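Long-range contact in hydrophilic protein, virA protein (Chromobacterium violaceum, PDB 3BO6), which probably acts as a phosphothreonine lyase effector of the SpvC type, removing phosphate from phosphothreonine by elimination rather than hydrolysis: residues L19-F31 with Y147-C161. Numbering follows the deposited sequence.
Sequences LHNQMRQMPMSHF and YSASSLHNTRQFIEC
Met26 lies along His153, the two side chains running past each other in opposite directions, and its CB, SD and CE each meet a different part of the helix. CB sits over the middle of the imidazole, a CH-pi contact 3.6 Å from the ring centroid; SD, farther out, lies 3.5 Å from His153 CB and views the ring obliquely; the extended chain then carries CE to Ala149 CB and the backbone N of Ser150. Gln157 CG lies over the opposite face of the imidazole, offset toward its rim, so the ring is held flat between two aliphatic groups. A trans chi1 (175°) carries the His153 ring to the loop, where NE2 donates a 2.7 Å hydrogen bond to Pro27 O, meeting the carbonyl from above its plane.

One residue beyond Met28, Ser29 is gripped twice. Its N donates to Gln157 OE1 (2.9 Å), brought round by a bend at chi2, while OG donates to Asn154 OD1 (2.8 Å) in the carbonyl plane, on a lone pair. Farther along, the edge of Phe158 points at the face of Phe31 in a T-shaped pair with planes at 77°, and Phe31 CZ approaches Asn154 O at 3.4 Å. Leu103 of helix 93-104 packs against both side chains.

At the other end, Met23 enters as a knob among Ala149, Leu152, His153 and Arg156, and Leu19 CD2 rests on Ala149 CB. The Arg156 guanidinium turns to Glu220 O through NH1, with a weak salt bridge from NE to Glu160.

The short helical segments 19-24 and 149-161 cross at -62°, and the irregular chain after the first is pinned along the second by two bonds between helix side chains and the loop backbone and one between side chains, joining an N-terminal helix to a long helix of this alpha/beta lyase fold.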
ATOM      1  N   LEU A  19      -3.943 -21.324  -1.010  1.00  7.94           N
ATOM      2  CA  LEU A  19      -4.172 -19.942  -0.613  1.00  8.01           C
ATOM      3  C   LEU A  19      -5.237 -19.257  -1.453  1.00  6.79           C
ATOM      4  O   LEU A  19      -6.206 -18.724  -0.901  1.00  8.23           O
ATOM      5  CB  LEU A  19      -2.858 -19.152  -0.601  1.00  8.65           C
ATOM      6  CG  LEU A  19      -1.904 -19.491   0.549  1.00  9.83           C
ATOM      7  CD1 LEU A  19      -0.516 -18.887   0.313  1.00 11.68           C
ATOM      8  CD2 LEU A  19      -2.468 -19.028   1.888  1.00 10.28           C
ATOM      9  N   HIS A  20      -5.110 -19.264  -2.779  1.00  7.46           N
ATOM     10  CA  HIS A  20      -6.103 -18.531  -3.558  1.00  6.55           C
ATOM     11  C   HIS A  20      -7.492 -19.175  -3.509  1.00  7.77           C
ATOM     12  O   HIS A  20      -8.503 -18.483  -3.526  1.00  8.01           O
ATOM     13  CB  HIS A  20      -5.637 -18.194  -4.993  1.00  8.09           C
ATOM     14  CG  HIS A  20      -5.682 -19.331  -5.972  1.00  7.30           C
ATOM     15  ND1 HIS A  20      -6.802 -19.636  -6.712  1.00 10.70           N
ATOM     16  CD2 HIS A  20      -4.704 -20.156  -6.414  1.00  8.37           C
ATOM     17  CE1 HIS A  20      -6.532 -20.647  -7.525  1.00  9.52           C
ATOM     18  NE2 HIS A  20      -5.264 -20.979  -7.365  1.00  9.68           N
ATOM     19  N   ASN A  21      -7.546 -20.493  -3.401  1.00  7.76           N
ATOM     20  CA  ASN A  21      -8.840 -21.141  -3.261  1.00  7.67           C
ATOM     21  C   ASN A  21      -9.504 -20.909  -1.898  1.00 11.00           C
ATOM     22  O   ASN A  21     -10.735 -20.800  -1.824  1.00 13.11           O
ATOM     23  CB  ASN A  21      -8.706 -22.621  -3.614  1.00  8.22           C
ATOM     24  CG  ASN A  21      -8.648 -22.844  -5.107  1.00 14.13           C
ATOM     25  OD1 ASN A  21      -9.631 -22.625  -5.807  1.00 12.05           O
ATOM     26  ND2 ASN A  21      -7.485 -23.265  -5.607  1.00 11.78           N
ATOM     27  N   GLN A  22      -8.714 -20.835  -0.825  1.00  8.93           N
ATOM     28  CA  GLN A  22      -9.268 -20.435   0.474  1.00  7.60           C
ATOM     29  C   GLN A  22      -9.798 -19.004   0.400  1.00 10.46           C
ATOM     30  O   GLN A  22     -10.907 -18.722   0.866  1.00 10.75           O
ATOM     31  CB  GLN A  22      -8.218 -20.510   1.583  1.00 10.12           C
ATOM     32  CG  GLN A  22      -7.800 -21.904   1.999  1.00 13.25           C
ATOM     33  CD  GLN A  22      -6.747 -21.866   3.086  1.00 23.07           C
ATOM     34  OE1 GLN A  22      -5.590 -22.219   2.859  1.00 27.77           O
ATOM     35  NE2 GLN A  22      -7.135 -21.405   4.269  1.00 23.83           N
ATOM     36  N   MET A  23      -9.021 -18.098  -0.188  1.00  8.23           N
ATOM     37  CA  MET A  23      -9.445 -16.701  -0.305  1.00  9.43           C
ATOM     38  C   MET A  23     -10.782 -16.561  -1.012  1.00  7.31           C
ATOM     39  O   MET A  23     -11.635 -15.767  -0.591  1.00  8.56           O
ATOM     40  CB  MET A  23      -8.392 -15.870  -1.046  1.00  8.87           C
ATOM     41  CG  MET A  23      -7.092 -15.662  -0.273  1.00  5.81           C
ATOM     42  SD  MET A  23      -5.790 -15.014  -1.338  1.00  8.41           S
ATOM     43  CE  MET A  23      -6.421 -13.357  -1.634  1.00  9.72           C
ATOM     44  N   ARG A  24     -10.983 -17.342  -2.064  1.00  8.83           N
ATOM     45  CA  ARG A  24     -12.206 -17.251  -2.860  0.50 10.92           C
ATOM     46  C   ARG A  24     -13.456 -17.651  -2.078  1.00 13.12           C
ATOM     47  O   ARG A  24     -14.564 -17.281  -2.460  1.00 18.93           O
ATOM     48  CB  ARG A  24     -12.083 -18.077  -4.151  0.50 13.77           C
ATOM     49  CG  ARG A  24     -13.106 -17.690  -5.224  0.50 15.73           C
ATOM     50  CD  ARG A  24     -12.798 -18.312  -6.583  0.50 19.10           C
ATOM     51  NE  ARG A  24     -12.285 -19.662  -6.429  0.50 14.87           N
ATOM     52  CZ  ARG A  24     -12.909 -20.765  -6.823  0.50 10.85           C
ATOM     53  NH1 ARG A  24     -12.342 -21.937  -6.607  0.50 21.17           N
ATOM     54  NH2 ARG A  24     -14.080 -20.694  -7.442  0.50 12.41           N
ATOM     55  N   GLN A  25     -13.276 -18.397  -0.989  1.00  9.71           N
ATOM     56  CA  GLN A  25     -14.409 -18.828  -0.159  1.00 12.75           C
ATOM     57  C   GLN A  25     -14.788 -17.815   0.923  1.00 12.80           C
ATOM     58  O   GLN A  25     -15.822 -17.960   1.573  1.00 15.86           O
ATOM     59  CB  GLN A  25     -14.118 -20.175   0.502  1.00 14.60           C
ATOM     60  CG  GLN A  25     -13.924 -21.322  -0.487  1.00 22.23           C
ATOM     61  CD  GLN A  25     -13.568 -22.626   0.196  1.00 33.81           C
ATOM     62  OE1 GLN A  25     -12.403 -22.884   0.508  1.00 43.29           O
ATOM     63  NE2 GLN A  25     -14.569 -23.462   0.425  1.00 35.66           N
ATOM     64  N   MET A  26     -13.969 -16.787   1.117  1.00  8.81           N
ATOM     65  CA  MET A  26     -14.196 -15.829   2.207  1.00  6.18           C
ATOM     66  C   MET A  26     -15.136 -14.697   1.800  1.00  7.93           C
ATOM     67  O   MET A  26     -15.091 -14.218   0.671  1.00  8.86           O
ATOM     68  CB  MET A  26     -12.870 -15.251   2.677  1.00  7.16           C
ATOM     69  CG  MET A  26     -11.940 -16.300   3.253  1.00  6.46           C
ATOM     70  SD  MET A  26     -10.312 -15.639   3.600  1.00  8.91           S
ATOM     71  CE  MET A  26      -9.537 -17.152   4.154  1.00 10.60           C
ATOM     72  N   PRO A  27     -15.994 -14.260   2.729  1.00  8.86           N
ATOM     73  CA  PRO A  27     -16.918 -13.171   2.397  1.00 10.03           C
ATOM     74  C   PRO A  27     -16.240 -11.801   2.488  1.00  6.61           C
ATOM     75  O   PRO A  27     -15.086 -11.692   2.938  1.00  7.26           O
ATOM     76  CB  PRO A  27     -18.009 -13.309   3.464  1.00  9.83           C
ATOM     77  CG  PRO A  27     -17.305 -13.877   4.643  1.00  8.21           C
ATOM     78  CD  PRO A  27     -16.177 -14.760   4.102  1.00  9.74           C
ATOM     79  N   MET A  28     -16.946 -10.760   2.059  1.00  6.60           N
ATOM     80  CA  MET A  28     -16.382  -9.414   2.056  1.00  5.55           C
ATOM     81  C   MET A  28     -15.831  -9.065   3.417  1.00  7.96           C
ATOM     82  O   MET A  28     -16.383  -9.455   4.458  1.00  7.52           O
ATOM     83  CB  MET A  28     -17.439  -8.376   1.663  1.00  9.05           C
ATOM     84  CG  MET A  28     -17.932  -8.485   0.237  1.00 14.36           C
ATOM     85  SD  MET A  28     -19.203  -7.260  -0.085  1.00 15.65           S
ATOM     86  CE  MET A  28     -18.241  -5.756  -0.003  1.00 20.73           C
ATOM     87  N   SER A  29     -14.747  -8.297   3.414  1.00  6.96           N
ATOM     88  CA  SER A  29     -14.212  -7.722   4.647  1.00  6.93           C
ATOM     89  C   SER A  29     -15.104  -6.590   5.140  1.00  8.42           C
ATOM     90  O   SER A  29     -15.977  -6.096   4.415  1.00  9.37           O
ATOM     91  CB  SER A  29     -12.774  -7.235   4.443  1.00  5.95           C
ATOM     92  OG  SER A  29     -11.959  -8.318   4.056  1.00 10.17           O
ATOM     93  N   HIS A  30     -14.883  -6.188   6.384  1.00  7.46           N
ATOM     94  CA  HIS A  30     -15.679  -5.142   7.020  1.00  8.50           C
ATOM     95  C   HIS A  30     -14.697  -4.172   7.676  1.00  8.20           C
ATOM     96  O   HIS A  30     -14.127  -4.475   8.721  1.00 11.29           O
ATOM     97  CB  HIS A  30     -16.608  -5.809   8.049  1.00  9.51           C
ATOM     98  CG  HIS A  30     -17.574  -4.887   8.732  1.00  9.90           C
ATOM     99  ND1 HIS A  30     -17.246  -4.184   9.870  1.00  9.21           N
ATOM    100  CD2 HIS A  30     -18.884  -4.627   8.496  1.00 11.95           C
ATOM    101  CE1 HIS A  30     -18.296  -3.487  10.273  1.00 14.68           C
ATOM    102  NE2 HIS A  30     -19.304  -3.743   9.459  1.00 12.55           N
ATOM    103  N   PHE A  31     -14.466  -3.024   7.038  1.00  5.76           N
ATOM    104  CA  PHE A  31     -13.495  -2.053   7.549  1.00  6.17           C
ATOM    105  C   PHE A  31     -14.221  -0.861   8.175  1.00  6.26           C
ATOM    106  O   PHE A  31     -14.837  -0.067   7.466  1.00  7.44           O
ATOM    107  CB  PHE A  31     -12.575  -1.553   6.420  1.00  8.66           C
ATOM    108  CG  PHE A  31     -11.815  -2.646   5.724  1.00  7.80           C
ATOM    109  CD1 PHE A  31     -10.825  -3.348   6.388  1.00  6.78           C
ATOM    110  CD2 PHE A  31     -12.089  -2.963   4.407  1.00  6.89           C
ATOM    111  CE1 PHE A  31     -10.101  -4.347   5.738  1.00  8.71           C
ATOM    112  CE2 PHE A  31     -11.383  -3.969   3.758  1.00  6.40           C
ATOM    113  CZ  PHE A  31     -10.396  -4.664   4.433  1.00  7.75           C
ATOM    114  N   TYR A 147       2.396 -15.270   5.035  1.00  6.41           N
ATOM    115  CA  TYR A 147       1.062 -14.705   4.864  1.00  5.55           C
ATOM    116  C   TYR A 147      -0.010 -15.769   5.113  1.00  7.41           C
ATOM    117  O   TYR A 147       0.037 -16.850   4.539  1.00  9.62           O
ATOM    118  CB  TYR A 147       0.881 -14.212   3.423  1.00  6.34           C
ATOM    119  CG  TYR A 147       1.624 -12.952   3.044  1.00  5.66           C
ATOM    120  CD1 TYR A 147       1.183 -11.708   3.464  1.00  8.46           C
ATOM    121  CD2 TYR A 147       2.742 -12.997   2.215  1.00  6.85           C
ATOM    122  CE1 TYR A 147       1.849 -10.549   3.102  1.00  9.82           C
ATOM    123  CE2 TYR A 147       3.416 -11.845   1.858  1.00  8.11           C
ATOM    124  CZ  TYR A 147       2.961 -10.625   2.300  1.00  7.57           C
ATOM    125  OH  TYR A 147       3.661  -9.499   1.894  1.00  9.80           O
ATOM    126  N   SER A 148      -1.009 -15.450   5.928  1.00  7.34           N
ATOM    127  CA  SER A 148      -2.172 -16.324   6.039  1.00  6.55           C
ATOM    128  C   SER A 148      -3.191 -16.011   4.940  1.00  6.13           C
ATOM    129  O   SER A 148      -3.211 -14.897   4.411  1.00  6.64           O
ATOM    130  CB  SER A 148      -2.837 -16.166   7.414  1.00  9.72           C
ATOM    131  OG  SER A 148      -3.480 -14.907   7.537  1.00  8.93           O
ATOM    132  N   ALA A 149      -4.045 -16.978   4.605  1.00  5.86           N
ATOM    133  CA  ALA A 149      -5.113 -16.726   3.636  1.00  5.75           C
ATOM    134  C   ALA A 149      -6.024 -15.581   4.074  1.00  7.87           C
ATOM    135  O   ALA A 149      -6.406 -14.736   3.256  1.00  6.89           O
ATOM    136  CB  ALA A 149      -5.920 -17.980   3.373  1.00  9.01           C
ATOM    137  N   SER A 150      -6.350 -15.526   5.361  1.00  7.61           N
ATOM    138  CA  SER A 150      -7.199 -14.460   5.891  0.50  8.04           C
ATOM    139  C   SER A 150      -6.570 -13.088   5.664  1.00  6.23           C
ATOM    140  O   SER A 150      -7.233 -12.142   5.239  1.00  6.80           O
ATOM    141  CB  SER A 150      -7.462 -14.664   7.389  0.50 12.70           C
ATOM    142  OG  SER A 150      -8.391 -15.711   7.612  0.50 14.25           O
ATOM    143  N   SER A 151      -5.283 -12.968   5.963  1.00  7.33           N
ATOM    144  CA  SER A 151      -4.608 -11.676   5.807  1.00  8.46           C
ATOM    145  C   SER A 151      -4.491 -11.268   4.323  1.00  4.28           C
ATOM    146  O   SER A 151      -4.688 -10.104   3.967  1.00  5.19           O
ATOM    147  CB  SER A 151      -3.230 -11.702   6.467  1.00  8.80           C
ATOM    148  OG  SER A 151      -2.690 -10.390   6.546  1.00 13.31           O
ATOM    149  N   LEU A 152      -4.155 -12.219   3.461  1.00  5.15           N
ATOM    150  CA  LEU A 152      -4.152 -11.963   2.028  1.00  4.90           C
ATOM    151  C   LEU A 152      -5.529 -11.464   1.556  1.00  5.83           C
ATOM    152  O   LEU A 152      -5.614 -10.467   0.829  1.00  4.19           O
ATOM    153  CB  LEU A 152      -3.736 -13.227   1.262  1.00  5.09           C
ATOM    154  CG  LEU A 152      -2.265 -13.605   1.475  1.00  3.86           C
ATOM    155  CD1 LEU A 152      -2.032 -15.067   1.113  1.00  6.89           C
ATOM    156  CD2 LEU A 152      -1.335 -12.670   0.691  1.00  6.65           C
ATOM    157  N   HIS A 153      -6.597 -12.148   1.974  1.00  5.03           N
ATOM    158  CA  HIS A 153      -7.948 -11.743   1.587  1.00  3.27           C
ATOM    159  C   HIS A 153      -8.256 -10.318   2.077  1.00  4.73           C
ATOM    160  O   HIS A 153      -8.786  -9.493   1.333  1.00  4.96           O
ATOM    161  CB  HIS A 153      -8.970 -12.744   2.151  1.00  5.99           C
ATOM    162  CG  HIS A 153     -10.392 -12.354   1.913  1.00  4.94           C
ATOM    163  ND1 HIS A 153     -10.972 -12.340   0.656  1.00  8.22           N
ATOM    164  CD2 HIS A 153     -11.365 -11.978   2.775  1.00  8.16           C
ATOM    165  CE1 HIS A 153     -12.233 -11.968   0.765  1.00  8.37           C
ATOM    166  NE2 HIS A 153     -12.497 -11.735   2.040  1.00  9.29           N
ATOM    167  N   ASN A 154      -7.906 -10.029   3.324  1.00  4.09           N
ATOM    168  CA  ASN A 154      -8.205  -8.712   3.883  1.00  5.74           C
ATOM    169  C   ASN A 154      -7.435  -7.633   3.132  1.00  4.42           C
ATOM    170  O   ASN A 154      -7.931  -6.529   2.942  1.00  6.37           O
ATOM    171  CB  ASN A 154      -7.901  -8.673   5.378  1.00  7.47           C
ATOM    172  CG  ASN A 154      -8.937  -9.419   6.206  1.00 13.91           C
ATOM    173  OD1 ASN A 154     -10.103  -9.519   5.818  1.00 14.07           O
ATOM    174  ND2 ASN A 154      -8.518  -9.933   7.359  1.00 12.15           N
ATOM    175  N   THR A 155      -6.222  -7.962   2.693  1.00  4.39           N
ATOM    176  CA  THR A 155      -5.386  -6.998   1.992  1.00  5.52           C
ATOM    177  C   THR A 155      -5.965  -6.725   0.622  1.00  3.80           C
ATOM    178  O   THR A 155      -6.074  -5.563   0.207  1.00  4.92           O
ATOM    179  CB  THR A 155      -3.947  -7.496   1.906  1.00  6.12           C
ATOM    180  OG1 THR A 155      -3.453  -7.678   3.236  1.00  6.14           O
ATOM    181  CG2 THR A 155      -3.062  -6.476   1.195  1.00  7.12           C
ATOM    182  N   ARG A 156      -6.346  -7.787  -0.084  1.00  5.09           N
ATOM    183  CA  ARG A 156      -6.972  -7.623  -1.382  1.00  2.82           C
ATOM    184  C   ARG A 156      -8.276  -6.813  -1.260  1.00  5.94           C
ATOM    185  O   ARG A 156      -8.539  -5.902  -2.065  1.00  5.07           O
ATOM    186  CB  ARG A 156      -7.228  -8.989  -2.016  1.00  3.46           C
ATOM    187  CG  ARG A 156      -7.868  -8.908  -3.394  1.00  4.83           C
ATOM    188  CD  ARG A 156      -7.888 -10.265  -4.086  1.00  7.48           C
ATOM    189  NE  ARG A 156      -8.629 -10.207  -5.343  1.00  7.92           N
ATOM    190  CZ  ARG A 156      -8.355 -10.950  -6.418  1.00  8.85           C
ATOM    191  NH1 ARG A 156      -7.339 -11.808  -6.404  1.00  8.47           N
ATOM    192  NH2 ARG A 156      -9.097 -10.831  -7.516  1.00 14.04           N
ATOM    193  N   GLN A 157      -9.094  -7.162  -0.269  1.00  4.26           N
ATOM    194  CA  GLN A 157     -10.334  -6.427  -0.017  1.00  4.39           C
ATOM    195  C   GLN A 157     -10.050  -4.946   0.297  1.00  5.40           C
ATOM    196  O   GLN A 157     -10.790  -4.061  -0.135  1.00  4.99           O
ATOM    197  CB  GLN A 157     -11.104  -7.076   1.140  1.00  4.88           C
ATOM    198  CG  GLN A 157     -11.764  -8.420   0.777  1.00  4.40           C
ATOM    199  CD  GLN A 157     -13.115  -8.207   0.139  1.00 10.84           C
ATOM    200  OE1 GLN A 157     -14.001  -7.602   0.741  1.00 10.37           O
ATOM    201  NE2 GLN A 157     -13.276  -8.680  -1.078  1.00 11.63           N
ATOM    202  N   PHE A 158      -8.980  -4.685   1.042  1.00  4.48           N
ATOM    203  CA  PHE A 158      -8.617  -3.316   1.411  1.00  4.77           C
ATOM    204  C   PHE A 158      -8.288  -2.507   0.163  1.00  6.81           C
ATOM    205  O   PHE A 158      -8.737  -1.364   0.004  1.00  5.09           O
ATOM    206  CB  PHE A 158      -7.460  -3.339   2.428  1.00  4.44           C
ATOM    207  CG  PHE A 158      -7.145  -2.014   3.050  1.00  4.50           C
ATOM    208  CD1 PHE A 158      -7.992  -1.467   4.003  1.00  5.21           C
ATOM    209  CD2 PHE A 158      -5.968  -1.348   2.730  1.00  5.38           C
ATOM    210  CE1 PHE A 158      -7.685  -0.248   4.616  1.00  4.09           C
ATOM    211  CE2 PHE A 158      -5.638  -0.139   3.336  1.00  3.27           C
ATOM    212  CZ  PHE A 158      -6.509   0.416   4.277  1.00  6.33           C
ATOM    213  N   ILE A 159      -7.513  -3.097  -0.743  1.00  5.59           N
ATOM    214  CA  ILE A 159      -7.143  -2.406  -1.982  1.00  6.17           C
ATOM    215  C   ILE A 159      -8.404  -2.111  -2.791  1.00  7.02           C
ATOM    216  O   ILE A 159      -8.570  -1.003  -3.319  1.00  8.80           O
ATOM    217  CB  ILE A 159      -6.113  -3.220  -2.821  1.00 12.14           C
ATOM    218  CG1 ILE A 159      -4.682  -2.905  -2.376  1.00 20.27           C
ATOM    219  CG2 ILE A 159      -6.245  -2.887  -4.305  1.00 13.72           C
ATOM    220  CD1 ILE A 159      -4.513  -2.667  -0.902  1.00 21.20           C
ATOM    221  N   GLU A 160      -9.319  -3.073  -2.862  1.00  5.98           N
ATOM    222  CA  GLU A 160     -10.564  -2.836  -3.585  1.00  8.91           C
ATOM    223  C   GLU A 160     -11.408  -1.736  -2.912  1.00  6.71           C
ATOM    224  O   GLU A 160     -12.088  -0.958  -3.587  1.00  8.55           O
ATOM    225  CB  GLU A 160     -11.298  -4.168  -3.815  1.00 12.90           C
ATOM    226  CG  GLU A 160     -10.510  -5.059  -4.813  1.00 16.18           C
ATOM    227  CD  GLU A 160     -10.881  -6.545  -4.795  1.00 23.78           C
ATOM    228  OE1 GLU A 160     -11.733  -6.961  -3.978  1.00 25.86           O
ATOM    229  OE2 GLU A 160     -10.306  -7.305  -5.614  1.00 21.79           O
ATOM    230  N   CYS A 161     -11.335  -1.615  -1.588  1.00  6.08           N
ATOM    231  CA  CYS A 161     -12.020  -0.539  -0.894  0.50  9.66           C
ATOM    232  C   CYS A 161     -11.376   0.833  -1.125  1.00  7.65           C
ATOM    233  O   CYS A 161     -12.059   1.857  -1.211  1.00  8.70           O
ATOM    234  CB  CYS A 161     -12.043  -0.837   0.588  0.50  9.26           C
ATOM    235  SG  CYS A 161     -13.446  -0.123   1.334  0.50 17.99           S
TER